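Local coordinates for ABC transporter, substrate binding protein (Mannopine) (Agrobacterium fabrum, PDB 5L9S), which serves as the periplasmic substrate-binding protein of an ABC transporter, probably for mannopine, and is held here in an open, unliganded form, at residues 58-63 with 242-247; 115-120 with 221-226; 165-170 with 304-309. All blocks are in the same frame, centred on the assembly; numbering follows the deposited sequence.

Interaction 1: residues 58-63 with 242-247; sequences TWDLYL and RGAPNR
Asp60 does most of the work where the approach to strand 61-65 meets the turn leading into helix 247-258. The hydrogen bond runs from Asn246 N to Asp60 OD1 at 2.7 Å and reaches the syn lone pair of the oxygen, with 153° at the hydrogen. The carboxylate gets there with CG beside the backbone N and anti to the carbonyl carbon (chi1 -64°). Its other oxygen, OD2, accepts from Val6 N of strand 4-9, so one carboxylate joins two separate backbones. Asn246 sits at the N-cap position of helix 247-258, and the positive end of the helix dipole may help to stabilise the charge. Ala244 and Pro245 add van der Waals contacts. The Ala244 methyl is directed toward the other segment, CB 3.5 Å from Asp60 CA. The Pro245 ring crosses the carboxylate obliquely, CD 3.2 Å from Asp60 OD1 and 3.6 Å from Trp59 O, while Pro245 CG faces Thr58 O at 3.8 Å. The Trp59 indole packs on Lys47 and Val48 of helix 41-53. Strand 61-65 lies between strands 4-9 and 224-240, an alpha/beta arrangement of the periplasmic binding protein fold.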
loop_
_atom_site.group_PDB
_atom_site.type_symbol
_atom_site.label_atom_id
_atom_site.label_comp_id
_atom_site.label_asym_id
_atom_site.label_seq_id
_atom_site.Cartn_x
_atom_site.Cartn_y
_atom_site.Cartn_z
ATOM N N THR A 58 -21.993 14.486 -5.266
ATOM C CA THR A 58 -21.193 15.501 -5.919
ATOM C C THR A 58 -20.001 14.862 -6.616
ATOM O O THR A 58 -19.693 15.238 -7.742
ATOM C CB THR A 58 -20.844 16.625 -4.945
ATOM O OG1 THR A 58 -22.061 17.240 -4.513
ATOM C CG2 THR A 58 -19.943 17.703 -5.574
ATOM N N TRP A 59 -19.394 13.852 -5.978
ATOM C CA TRP A 59 -18.184 13.145 -6.396
ATOM C C TRP A 59 -18.469 11.902 -7.241
ATOM O O TRP A 59 -19.480 11.231 -7.037
ATOM C CB TRP A 59 -17.350 12.747 -5.175
ATOM C CG TRP A 59 -16.921 13.838 -4.238
ATOM C CD1 TRP A 59 -17.092 15.183 -4.384
ATOM C CD2 TRP A 59 -16.227 13.653 -2.998
ATOM N NE1 TRP A 59 -16.562 15.848 -3.303
ATOM C CE2 TRP A 59 -16.012 14.935 -2.443
ATOM C CE3 TRP A 59 -15.757 12.514 -2.299
ATOM C CZ2 TRP A 59 -15.372 15.116 -1.213
ATOM C CZ3 TRP A 59 -15.099 12.693 -1.089
ATOM C CH2 TRP A 59 -14.894 13.982 -0.568
ATOM N N ASP A 60 -17.566 11.600 -8.187
ATOM C CA ASP A 60 -17.639 10.449 -9.077
ATOM C C ASP A 60 -16.684 9.349 -8.607
ATOM O O ASP A 60 -17.027 8.161 -8.635
ATOM C CB ASP A 60 -17.253 10.862 -10.509
ATOM C CG ASP A 60 -18.191 11.858 -11.147
ATOM O OD1 ASP A 60 -19.325 11.480 -11.455
ATOM O OD2 ASP A 60 -17.764 12.997 -11.395
ATOM N N LEU A 61 -15.451 9.752 -8.233
ATOM C CA LEU A 61 -14.377 8.851 -7.815
ATOM C C LEU A 61 -13.675 9.362 -6.583
ATOM O O LEU A 61 -13.639 10.564 -6.351
ATOM C CB LEU A 61 -13.329 8.698 -8.938
ATOM C CG LEU A 61 -13.752 8.118 -10.282
ATOM C CD1 LEU A 61 -12.720 8.421 -11.338
ATOM C CD2 LEU A 61 -13.998 6.627 -10.200
ATOM N N TYR A 62 -13.092 8.448 -5.812
ATOM C CA TYR A 62 -12.243 8.750 -4.659
ATOM C C TYR A 62 -11.202 7.654 -4.449
ATOM O O TYR A 62 -11.418 6.510 -4.866
ATOM C CB TYR A 62 -13.033 9.083 -3.376
ATOM C CG TYR A 62 -13.656 7.912 -2.648
ATOM C CD1 TYR A 62 -14.870 7.373 -3.064
ATOM C CD2 TYR A 62 -13.057 7.372 -1.511
ATOM C CE1 TYR A 62 -15.467 6.307 -2.378
ATOM C CE2 TYR A 62 -13.635 6.298 -0.828
ATOM C CZ TYR A 62 -14.849 5.781 -1.256
ATOM O OH TYR A 62 -15.433 4.724 -0.599
ATOM N N LEU A 63 -10.056 8.011 -3.863
ATOM C CA LEU A 63 -9.025 7.022 -3.563
ATOM C C LEU A 63 -9.137 6.586 -2.108
ATOM O O LEU A 63 -9.447 7.397 -1.240
ATOM C CB LEU A 63 -7.603 7.569 -3.828
ATOM C CG LEU A 63 -7.288 8.101 -5.230
ATOM C CD1 LEU A 63 -5.932 8.769 -5.249
ATOM C CD2 LEU A 63 -7.326 6.996 -6.283
ATOM N N ARG A 242 -21.301 5.476 -5.439
ATOM C CA ARG A 242 -22.632 4.952 -5.720
ATOM C C ARG A 242 -23.505 5.972 -6.435
ATOM O O ARG A 242 -23.865 7.013 -5.869
ATOM C CB ARG A 242 -23.297 4.412 -4.457
ATOM C CG ARG A 242 -24.073 3.139 -4.710
ATOM C CD ARG A 242 -24.666 2.606 -3.428
ATOM N NE ARG A 242 -24.163 1.270 -3.116
ATOM C CZ ARG A 242 -24.932 0.238 -2.783
ATOM N NH1 ARG A 242 -26.251 0.383 -2.695
ATOM N NH2 ARG A 242 -24.389 -0.943 -2.520
ATOM N N GLY A 243 -23.763 5.678 -7.709
ATOM C CA GLY A 243 -24.557 6.509 -8.604
ATOM C C GLY A 243 -23.903 7.844 -8.896
ATOM O O GLY A 243 -24.536 8.885 -8.754
ATOM N N ALA A 244 -22.619 7.820 -9.278
ATOM C CA ALA A 244 -21.844 9.015 -9.588
ATOM C C ALA A 244 -22.543 9.851 -10.693
ATOM O O ALA A 244 -23.149 9.253 -11.594
ATOM C CB ALA A 244 -20.460 8.602 -10.041
ATOM N N PRO A 245 -22.509 11.212 -10.642
ATOM C CA PRO A 245 -23.176 11.993 -11.709
ATOM C C PRO A 245 -22.649 11.729 -13.127
ATOM O O PRO A 245 -23.435 11.567 -14.062
ATOM C CB PRO A 245 -22.979 13.451 -11.276
ATOM C CG PRO A 245 -21.876 13.437 -10.306
ATOM C CD PRO A 245 -21.877 12.096 -9.638
ATOM N N ASN A 246 -21.310 11.651 -13.268
ATOM C CA ASN A 246 -20.572 11.420 -14.513
ATOM C C ASN A 246 -19.937 10.015 -14.513
ATOM O O ASN A 246 -18.739 9.877 -14.775
ATOM C CB ASN A 246 -19.501 12.516 -14.702
ATOM C CG ASN A 246 -19.928 13.912 -14.300
ATOM O OD1 ASN A 246 -19.861 14.292 -13.126
ATOM N ND2 ASN A 246 -20.331 14.721 -15.263
ATOM N N ARG A 247 -20.760 8.982 -14.243
ATOM C CA ARG A 247 -20.398 7.557 -14.156
ATOM C C ARG A 247 -19.518 7.062 -15.328
ATOM O O ARG A 247 -18.451 6.480 -15.101
ATOM C CB ARG A 247 -21.672 6.684 -14.026
ATOM C CG ARG A 247 -21.448 5.339 -13.320
ATOM C CD ARG A 247 -22.452 4.268 -13.726
ATOM N NE ARG A 247 -22.134 3.679 -15.030
ATOM C CZ ARG A 247 -21.792 2.408 -15.232
ATOM N NH1 ARG A 247 -21.746 1.555 -14.216
ATOM N NH2 ARG A 247 -21.499 1.979 -16.454
#

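Interaction 2: residues 115-120 with 221-226; sequences YKLNEN and GYKIGW. With ACT (acetate ion), chain C.
Tyr115 and Gly225 form an antiparallel hydrogen-bonded pair at the end of strand 103-116. Tyr115 N donates to Gly225 O at 3.0 Å, arriving above the carbonyl plane, and Gly225 N returns a straighter bond to Tyr115 O (2.9 Å, 170° at the hydrogen), nearly along the C=O axis. With CG in the crowded position between backbone N and carbonyl carbon (chi1 50°), the Tyr115 ring folds over the partner strand. One face lies on Gly225, whose C sits 3.6 Å above the ring plane, an overlap made possible by the lack of a side chain there. Tyr115 OH donates to OXT of an acetate, probably from the crystallisation liquor, at 2.9 Å and has a weak further hydrogen bond with Gln125 NE2. Lys116 pairs with Ile224 as a non-hydrogen-bonded pair; a CA-H...O contact of 3.4 Å links Lys116 CA to Lys223 O, and both side chains leave on the face away from the Tyr115 ring. Leu117 N closes the ladder on Lys223 O at 2.8 Å, just as Lys223 centres an inverse gamma turn. The Leu117 side chain leans over that turn and brings CD2 to 3.5 Å from the acetate O. Around this sheet end, Lys116 and Ile224 pack on Phe199 of helix 192-200. Trp226 rests on helix 211-219, in a cation-pi contact with Lys218, and its NE1 is hydrogen-bonded to Tyr228 OH, while Lys116 also has a backbone hydrogen bond with Arg205, just ahead of strand 206-210.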
loop_
_atom_site.group_PDB
_atom_site.type_symbol
_atom_site.label_atom_id
_atom_site.label_comp_id
_atom_site.label_asym_id
_atom_site.label_seq_id
_atom_site.Cartn_x
_atom_site.Cartn_y
_atom_site.Cartn_z
ATOM N N TYR A 115 17.447 -2.679 7.358
ATOM C CA TYR A 115 18.535 -2.856 8.311
ATOM C C TYR A 115 19.680 -1.854 8.110
ATOM O O TYR A 115 19.873 -1.344 6.999
ATOM C CB TYR A 115 19.072 -4.307 8.197
ATOM C CG TYR A 115 19.370 -4.716 6.772
ATOM C CD1 TYR A 115 20.543 -4.313 6.142
ATOM C CD2 TYR A 115 18.455 -5.459 6.034
ATOM C CE1 TYR A 115 20.782 -4.608 4.806
ATOM C CE2 TYR A 115 18.690 -5.769 4.690
ATOM C CZ TYR A 115 19.869 -5.361 4.087
ATOM O OH TYR A 115 20.125 -5.649 2.765
ATOM N N LYS A 116 20.472 -1.607 9.181
ATOM C CA LYS A 116 21.701 -0.800 9.066
ATOM C C LYS A 116 22.775 -1.747 8.550
ATOM O O LYS A 116 22.886 -2.863 9.059
ATOM C CB LYS A 116 22.154 -0.211 10.420
ATOM C CG LYS A 116 23.299 0.790 10.283
ATOM C CD LYS A 116 23.645 1.439 11.566
ATOM C CE LYS A 116 24.932 2.228 11.481
ATOM N NZ LYS A 116 25.275 2.872 12.781
ATOM N N LEU A 117 23.543 -1.327 7.540
ATOM C CA LEU A 117 24.606 -2.163 6.982
ATOM C C LEU A 117 25.718 -2.370 8.002
ATOM O O LEU A 117 26.219 -1.403 8.585
ATOM C CB LEU A 117 25.169 -1.598 5.664
ATOM C CG LEU A 117 24.179 -1.179 4.567
ATOM C CD1 LEU A 117 24.911 -0.517 3.422
ATOM C CD2 LEU A 117 23.403 -2.352 4.036
ATOM N N ASN A 118 26.041 -3.627 8.297
ATOM C CA ASN A 118 27.118 -3.896 9.236
ATOM C C ASN A 118 28.399 -4.145 8.479
ATOM O O ASN A 118 28.351 -4.536 7.307
ATOM C CB ASN A 118 26.779 -4.983 10.257
ATOM C CG ASN A 118 25.991 -6.125 9.711
ATOM O OD1 ASN A 118 24.873 -6.411 10.162
ATOM N ND2 ASN A 118 26.531 -6.761 8.688
ATOM N N GLU A 119 29.543 -3.862 9.144
ATOM C CA GLU A 119 30.900 -3.897 8.605
ATOM C C GLU A 119 31.297 -5.226 7.933
ATOM O O GLU A 119 31.931 -5.183 6.873
ATOM C CB GLU A 119 31.937 -3.471 9.665
ATOM C CG GLU A 119 32.114 -4.382 10.877
ATOM C CD GLU A 119 33.429 -4.198 11.623
ATOM O OE1 GLU A 119 33.389 -3.941 12.849
ATOM O OE2 GLU A 119 34.500 -4.308 10.981
ATOM N N ASN A 120 30.912 -6.385 8.516
ATOM C CA ASN A 120 31.267 -7.699 7.959
ATOM C C ASN A 120 30.482 -8.046 6.676
ATOM O O ASN A 120 30.933 -8.904 5.908
ATOM C CB ASN A 120 31.200 -8.840 9.005
ATOM C CG ASN A 120 29.930 -9.006 9.821
ATOM O OD1 ASN A 120 29.925 -9.724 10.833
ATOM N ND2 ASN A 120 28.815 -8.409 9.400
ATOM N N GLY A 221 22.123 9.626 2.727
ATOM C CA GLY A 221 23.485 9.099 2.842
ATOM C C GLY A 221 23.668 8.030 3.896
ATOM O O GLY A 221 24.788 7.584 4.127
ATOM N N TYR A 222 22.560 7.597 4.539
ATOM C CA TYR A 222 22.632 6.557 5.554
ATOM C C TYR A 222 22.888 5.165 4.973
ATOM O O TYR A 222 22.445 4.823 3.879
ATOM C CB TYR A 222 21.414 6.569 6.478
ATOM C CG TYR A 222 21.374 7.791 7.365
ATOM C CD1 TYR A 222 22.123 7.850 8.539
ATOM C CD2 TYR A 222 20.595 8.897 7.028
ATOM C CE1 TYR A 222 22.083 8.973 9.364
ATOM C CE2 TYR A 222 20.534 10.018 7.852
ATOM C CZ TYR A 222 21.284 10.055 9.019
ATOM O OH TYR A 222 21.232 11.154 9.848
ATOM N N LYS A 223 23.665 4.393 5.736
ATOM C CA LYS A 223 24.090 3.029 5.486
ATOM C C LYS A 223 22.916 2.069 5.802
ATOM O O LYS A 223 22.959 1.308 6.762
ATOM C CB LYS A 223 25.352 2.740 6.331
ATOM C CG LYS A 223 26.684 2.893 5.586
ATOM C CD LYS A 223 26.957 4.302 5.065
ATOM C CE LYS A 223 27.848 4.289 3.848
ATOM N NZ LYS A 223 27.864 5.616 3.188
ATOM N N ILE A 224 21.863 2.138 4.979
ATOM C CA ILE A 224 20.657 1.343 5.088
ATOM C C ILE A 224 20.472 0.458 3.863
ATOM O O ILE A 224 20.760 0.862 2.734
ATOM C CB ILE A 224 19.393 2.251 5.347
ATOM C CG1 ILE A 224 18.141 1.405 5.749
ATOM C CG2 ILE A 224 19.095 3.218 4.190
ATOM C CD1 ILE A 224 16.963 2.139 6.245
ATOM N N GLY A 225 19.960 -0.731 4.122
ATOM C CA GLY A 225 19.583 -1.697 3.112
ATOM C C GLY A 225 18.190 -2.218 3.400
ATOM O O GLY A 225 17.622 -1.945 4.454
ATOM N N TRP A 226 17.631 -2.976 2.475
ATOM C CA TRP A 226 16.331 -3.585 2.685
ATOM C C TRP A 226 16.207 -4.845 1.884
ATOM O O TRP A 226 17.008 -5.077 0.965
ATOM C CB TRP A 226 15.157 -2.616 2.419
ATOM C CG TRP A 226 15.204 -1.938 1.086
ATOM C CD1 TRP A 226 14.747 -2.419 -0.104
ATOM C CD2 TRP A 226 15.734 -0.636 0.815
ATOM N NE1 TRP A 226 14.972 -1.499 -1.106
ATOM C CE2 TRP A 226 15.571 -0.394 -0.567
ATOM C CE3 TRP A 226 16.352 0.345 1.605
ATOM C CZ2 TRP A 226 15.968 0.797 -1.165
ATOM C CZ3 TRP A 226 16.775 1.514 1.001
ATOM C CH2 TRP A 226 16.581 1.731 -0.364
HETATM C C ACT C . 23.053 -4.762 1.195
HETATM O O ACT C . 22.200 -3.822 1.058
HETATM O OXT ACT C . 22.952 -5.741 1.998
HETATM C CH3 ACT C . 24.329 -4.719 0.305
#

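Interaction 3: residues 165-170 with 304-309; sequences KLFPLD and VPDAQW
Asp306 is the N-cap of helix 307-325, and the aromatic residue in the first turn of that helix, Trp309, packs on the cis-proline loop 165-170. The capping bond itself is weak: Trp309 N donates to Asp306 OD1 at 3.3 Å. CG anti to the backbone N (chi1 174°) takes the carboxylate to the capping position; CB, directed toward the loop by the backbone, meets the Phe167 ring. The aromatic pair is an offset edge-to-face one, the edge of Phe167 directed at the face of the Trp309 six-membered ring, with centroids 5.8 Å apart and planes at 65°. Two CH-pi contacts accompany it. Asp306 CB stands over one face of the Phe167 ring, 3.8 Å from its centroid, while Leu169 CD2 lies against the opposite face. Leu169 CG sits over the Trp309 six-membered ring at 4.0 Å from the centroid, the two side chains crossing at about a right angle. The peptide bond before Pro168 is cis, and Phe167, Pro168 and Leu169 all touch the same indole. Behind them, Leu166 and Leu169 rest on Leu156 of helix 149-158, so the contact joins the loop before helix 171-181 to the start of the C-terminal helix. At the five-membered end of the indole, Pro168 CB comes within 3.3 Å of Trp309 NE1.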
loop_
_atom_site.group_PDB
_atom_site.type_symbol
_atom_site.label_atom_id
_atom_site.label_comp_id
_atom_site.label_asym_id
_atom_site.label_seq_id
_atom_site.Cartn_x
_atom_site.Cartn_y
_atom_site.Cartn_z
ATOM N N LYS A 165 0.318 -20.260 2.433
ATOM C CA LYS A 165 -0.442 -20.779 3.564
ATOM C C LYS A 165 -0.589 -19.736 4.708
ATOM O O LYS A 165 -1.061 -20.088 5.798
ATOM C CB LYS A 165 0.229 -22.059 4.098
ATOM C CG LYS A 165 0.182 -23.271 3.159
ATOM C CD LYS A 165 0.721 -24.532 3.840
ATOM C CE LYS A 165 0.465 -25.787 3.031
ATOM N NZ LYS A 165 0.755 -27.027 3.805
ATOM N N LEU A 166 -0.208 -18.461 4.453
ATOM C CA LEU A 166 -0.224 -17.377 5.437
ATOM C C LEU A 166 -1.618 -17.025 5.932
ATOM O O LEU A 166 -1.809 -16.955 7.145
ATOM C CB LEU A 166 0.526 -16.128 4.927
ATOM C CG LEU A 166 0.739 -14.973 5.935
ATOM C CD1 LEU A 166 1.555 -15.401 7.155
ATOM C CD2 LEU A 166 1.349 -13.761 5.270
ATOM N N PHE A 167 -2.577 -16.781 5.014
ATOM C CA PHE A 167 -3.966 -16.432 5.362
ATOM C C PHE A 167 -4.880 -17.672 5.318
ATOM O O PHE A 167 -4.792 -18.422 4.343
ATOM C CB PHE A 167 -4.507 -15.315 4.462
ATOM C CG PHE A 167 -3.926 -13.954 4.738
ATOM C CD1 PHE A 167 -4.465 -13.138 5.725
ATOM C CD2 PHE A 167 -2.875 -13.460 3.972
ATOM C CE1 PHE A 167 -3.937 -11.869 5.968
ATOM C CE2 PHE A 167 -2.365 -12.179 4.195
ATOM C CZ PHE A 167 -2.897 -11.392 5.195
ATOM N N PRO A 168 -5.743 -17.941 6.339
ATOM C CA PRO A 168 -6.020 -17.161 7.573
ATOM C C PRO A 168 -4.879 -17.145 8.606
ATOM O O PRO A 168 -4.271 -18.192 8.861
ATOM C CB PRO A 168 -7.300 -17.824 8.122
ATOM C CG PRO A 168 -7.225 -19.224 7.642
ATOM C CD PRO A 168 -6.607 -19.137 6.269
ATOM N N LEU A 169 -4.595 -15.955 9.195
ATOM C CA LEU A 169 -3.520 -15.787 10.176
ATOM C C LEU A 169 -3.785 -16.517 11.482
ATOM O O LEU A 169 -4.837 -16.324 12.101
ATOM C CB LEU A 169 -3.208 -14.302 10.478
ATOM C CG LEU A 169 -2.853 -13.324 9.346
ATOM C CD1 LEU A 169 -2.496 -11.964 9.927
ATOM C CD2 LEU A 169 -1.685 -13.809 8.530
ATOM N N ASP A 170 -2.801 -17.329 11.916
ATOM C CA ASP A 170 -2.817 -18.056 13.191
ATOM C C ASP A 170 -2.354 -17.029 14.254
ATOM O O ASP A 170 -1.159 -16.922 14.546
ATOM C CB ASP A 170 -1.863 -19.264 13.085
ATOM C CG ASP A 170 -1.820 -20.235 14.257
ATOM O OD1 ASP A 170 -2.330 -19.887 15.344
ATOM O OD2 ASP A 170 -1.185 -21.297 14.117
ATOM N N VAL A 304 0.801 -10.185 -0.477
ATOM C CA VAL A 304 -0.327 -9.350 -0.874
ATOM C C VAL A 304 -1.458 -9.549 0.144
ATOM O O VAL A 304 -1.671 -10.687 0.567
ATOM C CB VAL A 304 -0.693 -9.573 -2.366
ATOM C CG1 VAL A 304 -2.198 -9.600 -2.609
ATOM C CG2 VAL A 304 0.003 -8.542 -3.255
ATOM N N PRO A 305 -2.117 -8.471 0.643
ATOM C CA PRO A 305 -3.141 -8.668 1.689
ATOM C C PRO A 305 -4.388 -9.444 1.258
ATOM O O PRO A 305 -4.799 -9.366 0.094
ATOM C CB PRO A 305 -3.519 -7.221 2.071
ATOM C CG PRO A 305 -3.243 -6.420 0.841
ATOM C CD PRO A 305 -1.987 -7.037 0.290
ATOM N N ASP A 306 -4.985 -10.177 2.199
ATOM C CA ASP A 306 -6.289 -10.812 2.020
ATOM C C ASP A 306 -7.222 -9.805 2.722
ATOM O O ASP A 306 -7.345 -9.829 3.949
ATOM C CB ASP A 306 -6.366 -12.205 2.678
ATOM C CG ASP A 306 -7.737 -12.892 2.655
ATOM O OD1 ASP A 306 -8.734 -12.245 2.225
ATOM O OD2 ASP A 306 -7.811 -14.083 3.052
ATOM N N ALA A 307 -7.797 -8.871 1.946
ATOM C CA ALA A 307 -8.682 -7.829 2.457
ATOM C C ALA A 307 -9.915 -8.409 3.147
ATOM O O ALA A 307 -10.345 -7.857 4.157
ATOM C CB ALA A 307 -9.092 -6.886 1.335
ATOM N N GLN A 308 -10.458 -9.534 2.636
ATOM C CA GLN A 308 -11.645 -10.154 3.234
ATOM C C GLN A 308 -11.393 -10.576 4.678
ATOM O O GLN A 308 -12.226 -10.279 5.539
ATOM C CB GLN A 308 -12.143 -11.356 2.416
ATOM C CG GLN A 308 -13.058 -11.001 1.251
ATOM C CD GLN A 308 -13.485 -12.217 0.462
ATOM O OE1 GLN A 308 -13.074 -13.356 0.730
ATOM N NE2 GLN A 308 -14.298 -11.992 -0.556
ATOM N N TRP A 309 -10.245 -11.255 4.945
ATOM C CA TRP A 309 -9.865 -11.735 6.269
ATOM C C TRP A 309 -9.535 -10.594 7.241
ATOM O O TRP A 309 -10.042 -10.592 8.368
ATOM C CB TRP A 309 -8.722 -12.762 6.183
ATOM C CG TRP A 309 -8.381 -13.412 7.498
ATOM C CD1 TRP A 309 -8.856 -14.597 7.972
ATOM C CD2 TRP A 309 -7.536 -12.874 8.533
ATOM N NE1 TRP A 309 -8.343 -14.847 9.227
ATOM C CE2 TRP A 309 -7.531 -13.807 9.596
ATOM C CE3 TRP A 309 -6.765 -11.702 8.656
ATOM C CZ2 TRP A 309 -6.790 -13.603 10.767
ATOM C CZ3 TRP A 309 -6.062 -11.486 9.829
ATOM C CH2 TRP A 309 -6.081 -12.428 10.871
#

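In the fold
From the N terminus the chain passes 58-63, 115-120 and 165-170 before any of the three contacts is closed. Segment 221-226 closes the first loop by pairing with 115-120 (interaction 2). Strand 224-240 then crosses the shared sheet, and 242-247, beyond it, closes the wider loop with 58-63 (interaction 1), so interaction 2 is nested inside interaction 1. Their centres lie about 46 Å apart, on opposite sides of the chain's centre. Interaction 3 crosses both: 165-170 lies within their loops, whereas 304-309 comes after them. It ties the start of helix 307-325 to the loop before helix 171-181, about 13 Å from interaction 1 and about 16 Å from interaction 2 between nearest atoms.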